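Local coordinates for protein (R)-specific secondary-alkylsulfatase (Pseudomonas sp., PDB 4AXH) that hydrolyses (R)-secondary-alkyl sulfates with inversion of configuration, using zinc, to give (S)-alcohols and sulfate, at residues V464-M468 with L483-L487. Residue numbers count along the deposited sequence, not the author numbering.
Sequences VLKQM and LGNHL
M468 lays its thioether over the backbone of G484, SD lying 3.6 Å from the glycine CA; even an ideal CB on G484 would lie only 3.5 Å from M468 SD. The example shows how two consecutive helices pack as an antiparallel hairpin. Both segments are regular α-helix (M468 N to V464 O 2.8 Å, L487 N to L483 O 3.1 Å), their axes 9.9 Å apart at -154°, with the CA atoms of M468 and L483 6.3 Å apart. Along M468, CG meets L483 CB at 3.9 Å and CE reaches L487 CD2 at 3.9 Å, helped by an off-well chi1 of -128° with chi2 t and chi3 m. L483 (m, t) sends CD1 to 3.6 Å from Q467 CB, while L487 (t, p) places CD2 3.5 Å from V464 CG2 and 3.8 Å from L465 CG. The interface is thus apolar, burying 314 Å²; Q467 NE2 instead hydrogen-bonds to A457 O of the second subunit. The antiparallel pair is consistent with a TPR-related fold for the alkylsulfatase dimerisation region. Here helices 461-474 and 477-490 form the pair, with V455 of helix 447-457 against V464 and L487, and helix 495-511 covering L465 and L487.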
ATOM      1  N   VAL A 464       1.265  -1.186  37.152  1.00 70.95           N
ATOM      2  CA  VAL A 464       1.637  -1.680  35.830  1.00 68.46           C
ATOM      3  C   VAL A 464       2.978  -2.439  35.898  1.00 71.02           C
ATOM      4  O   VAL A 464       3.109  -3.473  35.253  1.00 70.25           O
ATOM      5  CB  VAL A 464       1.536  -0.619  34.689  1.00 71.10           C
ATOM      6  CG1 VAL A 464       0.186   0.082  34.697  1.00 70.37           C
ATOM      7  CG2 VAL A 464       2.649   0.408  34.757  1.00 71.04           C
ATOM      8  N   LEU A 465       3.918  -1.976  36.760  1.00 67.67           N
ATOM      9  CA  LEU A 465       5.236  -2.584  36.998  1.00 68.00           C
ATOM     10  C   LEU A 465       5.139  -3.972  37.673  1.00 72.15           C
ATOM     11  O   LEU A 465       5.936  -4.860  37.364  1.00 71.71           O
ATOM     12  CB  LEU A 465       6.133  -1.647  37.838  1.00 68.32           C
ATOM     13  CG  LEU A 465       7.056  -0.669  37.080  1.00 73.29           C
ATOM     14  CD1 LEU A 465       7.308   0.578  37.886  1.00 73.01           C
ATOM     15  CD2 LEU A 465       8.399  -1.296  36.762  1.00 77.45           C
ATOM     16  N   LYS A 466       4.175  -4.149  38.599  1.00 69.21           N
ATOM     17  CA  LYS A 466       3.932  -5.413  39.312  1.00 69.22           C
ATOM     18  C   LYS A 466       3.351  -6.430  38.326  1.00 70.84           C
ATOM     19  O   LYS A 466       3.751  -7.593  38.338  1.00 69.01           O
ATOM     20  CB  LYS A 466       2.943  -5.181  40.481  1.00 72.87           C
ATOM     21  CG  LYS A 466       3.140  -6.110  41.685  1.00 88.67           C
ATOM     22  CD  LYS A 466       2.327  -7.402  41.604  1.00 95.57           C
ATOM     23  CE  LYS A 466       2.765  -8.388  42.657  1.00105.29           C
ATOM     24  NZ  LYS A 466       2.320  -9.770  42.339  1.00113.21           N
ATOM     25  N   GLN A 467       2.412  -5.963  37.474  1.00 66.65           N
ATOM     26  CA  GLN A 467       1.758  -6.722  36.410  1.00 66.19           C
ATOM     27  C   GLN A 467       2.761  -7.139  35.339  1.00 68.84           C
ATOM     28  O   GLN A 467       2.683  -8.255  34.828  1.00 68.36           O
ATOM     29  CB  GLN A 467       0.664  -5.884  35.762  1.00 67.47           C
ATOM     30  CG  GLN A 467      -0.570  -5.737  36.617  1.00 81.66           C
ATOM     31  CD  GLN A 467      -1.721  -5.309  35.769  1.00105.24           C
ATOM     32  OE1 GLN A 467      -2.008  -5.920  34.733  1.00101.06           O
ATOM     33  NE2 GLN A 467      -2.398  -4.250  36.187  1.00100.74           N
ATOM     34  N   MET A 468       3.684  -6.236  34.998  1.00 64.73           N
ATOM     35  CA  MET A 468       4.755  -6.449  34.040  1.00 65.29           C
ATOM     36  C   MET A 468       5.663  -7.568  34.571  1.00 69.53           C
ATOM     37  O   MET A 468       6.030  -8.470  33.806  1.00 69.75           O
ATOM     38  CB  MET A 468       5.578  -5.162  33.912  1.00 68.22           C
ATOM     39  CG  MET A 468       5.782  -4.670  32.503  1.00 72.48           C
ATOM     40  SD  MET A 468       7.017  -3.328  32.406  1.00 77.24           S
ATOM     41  CE  MET A 468       6.051  -1.950  33.063  1.00 74.17           C
ATOM     42  N   LEU A 483       2.612  -3.716  28.113  1.00 56.35           N
ATOM     43  CA  LEU A 483       2.508  -2.919  29.346  1.00 55.92           C
ATOM     44  C   LEU A 483       3.677  -1.940  29.431  1.00 61.03           C
ATOM     45  O   LEU A 483       3.456  -0.738  29.613  1.00 61.88           O
ATOM     46  CB  LEU A 483       2.482  -3.799  30.617  1.00 55.78           C
ATOM     47  CG  LEU A 483       1.327  -4.807  30.825  1.00 60.20           C
ATOM     48  CD1 LEU A 483       1.150  -5.136  32.266  1.00 61.59           C
ATOM     49  CD2 LEU A 483      -0.013  -4.259  30.365  1.00 60.39           C
ATOM     50  N   GLY A 484       4.894  -2.467  29.259  1.00 56.05           N
ATOM     51  CA  GLY A 484       6.144  -1.714  29.264  1.00 55.24           C
ATOM     52  C   GLY A 484       6.175  -0.551  28.296  1.00 58.56           C
ATOM     53  O   GLY A 484       6.739   0.489  28.623  1.00 58.80           O
ATOM     54  N   ASN A 485       5.539  -0.700  27.121  1.00 55.15           N
ATOM     55  CA  ASN A 485       5.479   0.358  26.114  1.00 55.95           C
ATOM     56  C   ASN A 485       4.620   1.502  26.612  1.00 61.13           C
ATOM     57  O   ASN A 485       4.987   2.665  26.435  1.00 60.08           O
ATOM     58  CB  ASN A 485       4.956  -0.166  24.745  1.00 54.58           C
ATOM     59  CG  ASN A 485       5.306   0.738  23.579  1.00 57.83           C
ATOM     60  OD1 ASN A 485       6.496   1.068  23.358  1.00 52.44           O
ATOM     61  ND2 ASN A 485       4.277   1.181  22.827  1.00 36.69           N
ATOM     62  N   HIS A 486       3.491   1.170  27.264  1.00 59.50           N
ATOM     63  CA  HIS A 486       2.580   2.169  27.822  1.00 59.63           C
ATOM     64  C   HIS A 486       3.267   2.983  28.903  1.00 64.85           C
ATOM     65  O   HIS A 486       3.124   4.200  28.913  1.00 62.89           O
ATOM     66  CB  HIS A 486       1.291   1.524  28.354  1.00 59.70           C
ATOM     67  CG  HIS A 486       0.351   1.118  27.264  1.00 62.77           C
ATOM     68  ND1 HIS A 486      -0.466   1.875  26.497  1.00 64.30           N
ATOM     69  CD2 HIS A 486       0.230  -0.197  26.876  1.00 64.34           C
ATOM     70  CE1 HIS A 486      -1.105   1.025  25.634  1.00 63.56           C
ATOM     71  NE2 HIS A 486      -0.647  -0.197  25.886  1.00 63.85           N
ATOM     72  N   LEU A 487       4.052   2.315  29.773  1.00 64.72           N
ATOM     73  CA  LEU A 487       4.759   2.988  30.850  1.00 66.38           C
ATOM     74  C   LEU A 487       5.905   3.848  30.360  1.00 71.59           C
ATOM     75  O   LEU A 487       5.954   5.020  30.733  1.00 72.37           O
ATOM     76  CB  LEU A 487       5.190   2.037  31.985  1.00 67.03           C
ATOM     77  CG  LEU A 487       5.603   2.730  33.303  1.00 73.13           C
ATOM     78  CD1 LEU A 487       4.547   3.708  33.796  1.00 73.42           C
ATOM     79  CD2 LEU A 487       5.886   1.719  34.383  1.00 77.83           C
TER